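Local structure of glutaryl-CoA dehydrogenase (Mycobacterium smegmatis, 3SF6) at residues A[36-39]-A[40-44]; A[52-55]-A[56-60]; A[134-137]-A[138-141]. The protein belongs to the acyl-CoA dehydrogenase family of flavoproteins and assembles as four chains, each with helical domains at either end of a beta-rich middle domain. All coordinates share one frame; numbering follows the deposited sequence. Where two conformers were deposited one is given.

Contact 1 (A[36-39]-A[40-44]). With EDO (1,2-ethanediol), chain O.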
# COMPACT_ATOMS: atom_id res chain seq x y z
N GLU A 36 -37.18 2.02 -1.06
CA GLU A 36 -38.10 1.44 -2.04
C GLU A 36 -37.53 1.45 -3.46
O GLU A 36 -37.57 0.44 -4.17
CB GLU A 36 -39.44 2.18 -2.02
CG GLU A 36 -40.45 1.63 -2.98
CD GLU A 36 -41.84 2.18 -2.87
OE1 GLU A 36 -42.24 2.72 -1.82
OE2 GLU A 36 -42.55 2.03 -3.88
N ILE A 37 -36.94 2.55 -3.88
CA ILE A 37 -36.35 2.63 -5.22
C ILE A 37 -35.20 1.63 -5.34
O ILE A 37 -35.09 0.86 -6.31
CB ILE A 37 -35.93 4.09 -5.55
CG1 ILE A 37 -37.16 4.94 -5.91
CG2 ILE A 37 -34.90 4.12 -6.71
CD1 ILE A 37 -36.92 6.43 -5.87
N ARG A 38 -34.34 1.61 -4.31
CA ARG A 38 -33.23 0.69 -4.26
C ARG A 38 -33.71 -0.77 -4.41
O ARG A 38 -33.20 -1.54 -5.20
CB ARG A 38 -32.50 0.92 -2.93
CG ARG A 38 -31.28 0.17 -2.70
CD ARG A 38 -31.41 -1.09 -1.93
NE ARG A 38 -32.18 -1.13 -0.67
CZ ARG A 38 -31.76 -0.94 0.58
NH1 ARG A 38 -30.51 -0.53 0.90
NH2 ARG A 38 -32.62 -1.14 1.57
N ASP A 39 -34.74 -1.12 -3.65
CA ASP A 39 -35.27 -2.47 -3.63
C ASP A 39 -35.87 -2.84 -4.98
O ASP A 39 -35.75 -4.00 -5.46
CB ASP A 39 -36.35 -2.57 -2.53
CG ASP A 39 -35.77 -2.53 -1.12
OD1 ASP A 39 -34.54 -2.65 -0.95
OD2 ASP A 39 -36.59 -2.34 -0.18
N THR A 40 -36.55 -1.87 -5.58
CA THR A 40 -37.17 -2.08 -6.91
C THR A 40 -36.11 -2.38 -7.97
O THR A 40 -36.25 -3.31 -8.78
CB THR A 40 -38.00 -0.84 -7.33
OG1 THR A 40 -39.09 -0.67 -6.41
CG2 THR A 40 -38.59 -1.04 -8.72
N VAL A 41 -35.03 -1.61 -7.97
CA VAL A 41 -33.97 -1.83 -8.92
C VAL A 41 -33.24 -3.13 -8.62
O VAL A 41 -32.93 -3.92 -9.53
CB VAL A 41 -33.00 -0.64 -8.96
CG1 VAL A 41 -31.85 -0.86 -9.98
CG2 VAL A 41 -33.72 0.67 -9.33
N ARG A 42 -33.02 -3.44 -7.34
CA ARG A 42 -32.39 -4.72 -6.99
C ARG A 42 -33.19 -5.89 -7.57
O ARG A 42 -32.62 -6.85 -8.09
CB ARG A 42 -32.26 -4.85 -5.48
CG ARG A 42 -31.54 -6.11 -5.02
CD ARG A 42 -31.40 -6.13 -3.51
NE ARG A 42 -30.55 -5.06 -3.03
CZ ARG A 42 -30.41 -4.73 -1.76
NH1 ARG A 42 -31.03 -5.42 -0.80
NH2 ARG A 42 -29.63 -3.75 -1.42
N SER A 43 -34.52 -5.82 -7.46
CA SER A 43 -35.36 -6.90 -7.97
C SER A 43 -35.26 -7.03 -9.47
O SER A 43 -35.14 -8.14 -10.00
CB SER A 43 -36.82 -6.69 -7.53
OG SER A 43 -37.59 -7.79 -7.97
N VAL A 44 -35.21 -5.90 -10.17
CA VAL A 44 -35.01 -5.90 -11.64
C VAL A 44 -33.67 -6.58 -11.99
O VAL A 44 -33.60 -7.41 -12.91
CB VAL A 44 -35.09 -4.48 -12.25
CG1 VAL A 44 -34.72 -4.52 -13.75
CG2 VAL A 44 -36.49 -3.84 -12.07
C1 EDO O . -25.96 -0.53 -0.48
O1 EDO O . -26.23 -1.89 -0.31
C2 EDO O . -27.21 0.28 -0.05
O2 EDO O . -28.32 0.06 -0.93
O HOH W 1 -41.38 0.68 -6.52

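Contact 2 (A[52-55]-A[56-60])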
# COMPACT_ATOMS: atom_id res chain seq x y z
N HIS A 52 -28.59 -13.91 -16.84
CA HIS A 52 -28.03 -13.91 -18.18
C HIS A 52 -26.58 -13.37 -18.24
O HIS A 52 -25.88 -13.56 -19.24
CB HIS A 52 -28.86 -12.99 -19.08
CG HIS A 52 -30.30 -13.36 -19.20
ND1 HIS A 52 -30.71 -14.52 -19.82
CD2 HIS A 52 -31.42 -12.72 -18.81
CE1 HIS A 52 -32.03 -14.59 -19.78
NE2 HIS A 52 -32.48 -13.51 -19.17
N ILE A 53 -26.14 -12.67 -17.20
CA ILE A 53 -24.96 -11.83 -17.36
C ILE A 53 -23.68 -12.62 -17.61
O ILE A 53 -22.84 -12.16 -18.36
CB ILE A 53 -24.78 -10.85 -16.13
CG1 ILE A 53 -23.70 -9.81 -16.39
CG2 ILE A 53 -24.56 -11.66 -14.85
CD1 ILE A 53 -23.98 -8.89 -17.61
N ALA A 54 -23.53 -13.78 -16.99
CA ALA A 54 -22.31 -14.58 -17.22
C ALA A 54 -22.20 -14.90 -18.72
O ALA A 54 -21.11 -14.77 -19.30
CB ALA A 54 -22.31 -15.87 -16.35
N SER A 55 -23.31 -15.30 -19.33
CA SER A 55 -23.34 -15.63 -20.77
C SER A 55 -23.11 -14.42 -21.65
O SER A 55 -22.34 -14.49 -22.60
CB SER A 55 -24.67 -16.28 -21.15
OG SER A 55 -24.74 -17.57 -20.61
N TRP A 56 -23.77 -13.29 -21.34
CA TRP A 56 -23.56 -12.08 -22.13
C TRP A 56 -22.09 -11.67 -22.07
O TRP A 56 -21.50 -11.30 -23.08
CB TRP A 56 -24.44 -10.92 -21.61
CG TRP A 56 -25.94 -11.09 -21.80
CD1 TRP A 56 -26.57 -11.92 -22.66
CD2 TRP A 56 -26.97 -10.36 -21.11
NE1 TRP A 56 -27.94 -11.76 -22.56
CE2 TRP A 56 -28.21 -10.81 -21.61
CE3 TRP A 56 -26.96 -9.38 -20.12
CZ2 TRP A 56 -29.42 -10.32 -21.15
CZ3 TRP A 56 -28.18 -8.89 -19.67
CH2 TRP A 56 -29.39 -9.36 -20.17
N TYR A 57 -21.49 -11.72 -20.87
CA TYR A 57 -20.12 -11.29 -20.70
C TYR A 57 -19.17 -12.23 -21.50
O TYR A 57 -18.30 -11.80 -22.26
CB TYR A 57 -19.72 -11.29 -19.22
CG TYR A 57 -18.37 -10.67 -19.02
CD1 TYR A 57 -17.20 -11.44 -19.14
CD2 TYR A 57 -18.23 -9.30 -18.79
CE1 TYR A 57 -15.95 -10.85 -19.02
CE2 TYR A 57 -16.99 -8.71 -18.68
CZ TYR A 57 -15.85 -9.47 -18.77
OH TYR A 57 -14.60 -8.94 -18.71
N GLU A 58 -19.36 -13.53 -21.34
CA GLU A 58 -18.51 -14.48 -22.05
C GLU A 58 -18.58 -14.29 -23.56
O GLU A 58 -17.56 -14.31 -24.24
CB GLU A 58 -18.86 -15.94 -21.69
CG GLU A 58 -18.55 -16.31 -20.24
CD GLU A 58 -19.22 -17.59 -19.75
OE1 GLU A 58 -19.92 -18.28 -20.54
OE2 GLU A 58 -19.07 -17.88 -18.55
N ASP A 59 -19.80 -14.14 -24.07
CA ASP A 59 -20.04 -14.00 -25.49
C ASP A 59 -19.59 -12.68 -26.06
O ASP A 59 -19.30 -12.59 -27.26
CB ASP A 59 -21.52 -14.17 -25.81
CG ASP A 59 -22.02 -15.58 -25.56
OD1 ASP A 59 -21.21 -16.50 -25.31
OD2 ASP A 59 -23.24 -15.74 -25.60
N GLY A 60 -19.54 -11.66 -25.19
CA GLY A 60 -19.25 -10.28 -25.57
C GLY A 60 -20.34 -9.70 -26.42
O GLY A 60 -20.07 -8.82 -27.27

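Contact 3 (A[134-137]-A[138-141])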
# COMPACT_ATOMS: atom_id res chain seq x y z
N GLN A 134 -38.33 15.96 -29.59
CA GLN A 134 -38.16 14.90 -30.58
C GLN A 134 -37.56 13.63 -29.97
O GLN A 134 -38.00 12.53 -30.27
CB GLN A 134 -37.31 15.36 -31.74
CG GLN A 134 -36.99 14.23 -32.72
CD GLN A 134 -36.37 14.69 -34.03
OE1 GLN A 134 -36.13 15.88 -34.26
NE2 GLN A 134 -36.08 13.71 -34.90
N TRP A 135 -36.55 13.81 -29.12
CA TRP A 135 -35.69 12.72 -28.68
C TRP A 135 -35.97 12.22 -27.28
O TRP A 135 -35.90 11.02 -27.05
CB TRP A 135 -34.20 13.10 -28.80
CG TRP A 135 -33.76 13.11 -30.25
CD1 TRP A 135 -33.55 14.20 -31.03
CD2 TRP A 135 -33.53 11.96 -31.07
NE1 TRP A 135 -33.20 13.80 -32.30
CE2 TRP A 135 -33.17 12.43 -32.35
CE3 TRP A 135 -33.58 10.59 -30.85
CZ2 TRP A 135 -32.86 11.56 -33.41
CZ3 TRP A 135 -33.30 9.74 -31.88
CH2 TRP A 135 -32.96 10.23 -33.16
N LEU A 136 -36.23 13.10 -26.31
CA LEU A 136 -36.17 12.64 -24.92
C LEU A 136 -37.23 11.60 -24.53
O LEU A 136 -36.88 10.61 -23.85
CB LEU A 136 -36.12 13.81 -23.91
CG LEU A 136 -34.89 14.70 -23.95
CD1 LEU A 136 -35.01 15.86 -22.94
CD2 LEU A 136 -33.62 13.87 -23.71
N PRO A 137 -38.50 11.75 -24.95
CA PRO A 137 -39.44 10.70 -24.49
C PRO A 137 -39.13 9.31 -25.03
O PRO A 137 -39.23 8.33 -24.31
CB PRO A 137 -40.80 11.20 -25.00
CG PRO A 137 -40.61 12.74 -25.06
CD PRO A 137 -39.19 12.91 -25.55
N ASP A 138 -38.70 9.22 -26.29
CA ASP A 138 -38.32 7.92 -26.83
C ASP A 138 -37.00 7.36 -26.27
O ASP A 138 -36.79 6.13 -26.25
CB ASP A 138 -38.19 7.98 -28.34
CG ASP A 138 -39.54 8.01 -29.07
OD1 ASP A 138 -40.61 7.79 -28.46
OD2 ASP A 138 -39.47 8.25 -30.29
N MET A 139 -36.13 8.24 -25.81
CA MET A 139 -34.93 7.83 -25.09
C MET A 139 -35.27 7.33 -23.68
O MET A 139 -34.72 6.33 -23.20
CB MET A 139 -33.90 8.97 -25.07
CG MET A 139 -33.34 9.24 -26.47
SD MET A 139 -32.26 10.66 -26.51
CE MET A 139 -30.65 9.89 -26.07
N ALA A 140 -36.20 7.99 -23.02
CA ALA A 140 -36.61 7.56 -21.68
C ALA A 140 -37.29 6.20 -21.73
O ALA A 140 -37.11 5.40 -20.84
CB ALA A 140 -37.56 8.58 -21.06
N SER A 141 -37.99 5.89 -22.82
CA SER A 141 -38.64 4.59 -22.93
C SER A 141 -37.70 3.50 -23.44
O SER A 141 -38.08 2.34 -23.50
CB SER A 141 -39.84 4.66 -23.87
OG SER A 141 -39.41 4.87 -25.22
O HOH W 2 -39.36 11.05 -28.38
O HOH W 3 -37.33 9.81 -31.46

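Contact 1 (A[36-39]-A[40-44])
Thr40 meets Glu36, and Arg42 meets Arg38, as i to i+4 neighbours on successive turns of helix 32-49, in the helical N-terminal domain of the acyl-CoA dehydrogenase fold. Glu36 O takes two bonds, from Thr40 N and from Thr40 OG1 (2.9 Å), which reach it from opposite faces of the carbonyl plane. The hydroxyl can turn back on the chain because OG1 sits beside its own backbone N (chi1 -64°). A water joins the pair outside the helix, donating to Thr40 OG1 at 2.7 Å and to Glu36 OE2 at 3.2 Å.

Arg38 and Arg42 run side by side, their guanidinium planes 34° apart, and Arg38 CD lies over one face of the Arg42 guanidinium, nearest NH2 at 3.2 Å. Bends at chi2 and chi3 bring Arg38 NE to Asp39 OD1 in a 2.8 Å salt bridge that meets the oxygen from above the carboxylate plane. Arg38 NH1 donates almost straight (169°) to O2 of 1,2-ethanediol, 2.9 Å away. Asp39, bonded to Arg38, and Glu100, salt-bridged to Arg42 NH2, probably ease the closeness of the two cations. Ile37 and Val41 turn to helix 91-104, touching Ala93 and Ala97 respectively, while Leu76 and Leu74 from a loop pack on Val41 and Val44.

Contact 2 (A[52-55]-A[56-60])
His52 and Trp56 form an i to i+4 aromatic pair at the start of the short helix 53-59, part of the N-terminal domain of the acyl-CoA dehydrogenase fold. The CH-pi contact carries it: His52 CB lies over one face of the indole, 3.6 Å from the centroid of the six-membered ring and 21° off its normal. The ring planes differ by only 17°, but the imidazole is displaced past the CZ2 side of the indole, so little of one ring lies over the other. With Trp56 CG anti to the carbonyl carbon (chi1 -67°), the indole swings back toward the preceding turn and lies against His52. On the same helix Ile53 CD1 meets the indole at its edge, 3.9 Å from CE3, the two side chains crossing at about a right angle. The indole is thus touched on a face and at its rim by residues one turn earlier, and Ile108, Leu62 and Pro63 add further packing from outside.

Four successive i to i+4 backbone bonds hold the helix together, beginning with Trp56 N to His52 O at 3.0 Å. Tyr57 packs against Arg370, Asn373 and Asn374 of helix 368-380, where Ile53 also touches Arg370, and on Met222 of the second subunit. Arg225 bonds to the carbonyls of Tyr57 and Glu58 near the helix end, where Gly60 leaves the helix with positive phi. The last of the four backbone bonds runs from Asp59 N to Ser55 O at 3.0 Å.

Contact 3 (A[134-137]-A[138-141])
Trp135 and Met139 make the apolar part of this contact, one turn apart on helix 129-140. Met139 SD comes to 3.9 Å from Trp135 CB, the base of the indole side chain, and stays more distant from Leu136 CD2 (4.5 Å). A chi1 of -68° lays Met139 CG and the sulfur over the Trp135 carbonyl of the turn before; a bend at chi3 then turns the terminal methyl aside. Ala119 and Met120 of helix 106-126 and Val190 of strand 190-197 pack on the methionine.

Backbone bonds follow the i to i+4 pattern: Met139 N to Trp135 O, Ala140 N to Leu136 O at 2.8 Å, and Ser141 N to Pro137 O. The helix belongs to the N-terminal domain of the acyl-CoA dehydrogenase fold and is kinked at Pro137, whose N has no hydrogen to give to the turn before.

One step earlier, between Asp138 N and Gln134 O, water stands in for the direct bond. It donates to Gln134 O (2.8 Å) and accepts from Asp138 N (2.9 Å), spanning the gap between this i, i+4 pair beside the kink. A second water donates to the same carbonyl and also to Asp138 OD2 at 2.9 Å, tying the carboxylate to the widened turn. Backbone bonding between Asp138 and Arg144 links the helix to the chain that follows. At the helix end, Ser141 OG is hydrogen-bonded to His143 ND1.

Overall arrangement
From the N terminus, contact 1 comes first, in mid-course on helix 32-49; contact 2 follows on helix 53-59, the next helix in the chain, and contact 3 lies near the end of helix 129-140. Each joins adjacent turns of a single helix, so none closes a long loop, and the three run in series without nesting or crossing. They stand apart, with centres 22 to 28 Å from one another. Helix 106-126 links two of them, meeting contact 2 through Ile108 and contact 3 through Ala119 and Met120. Contact 1 instead faces helix 91-104, contact 2 reaches helix 368-380 and the second subunit, and contact 3 borders strand 190-197.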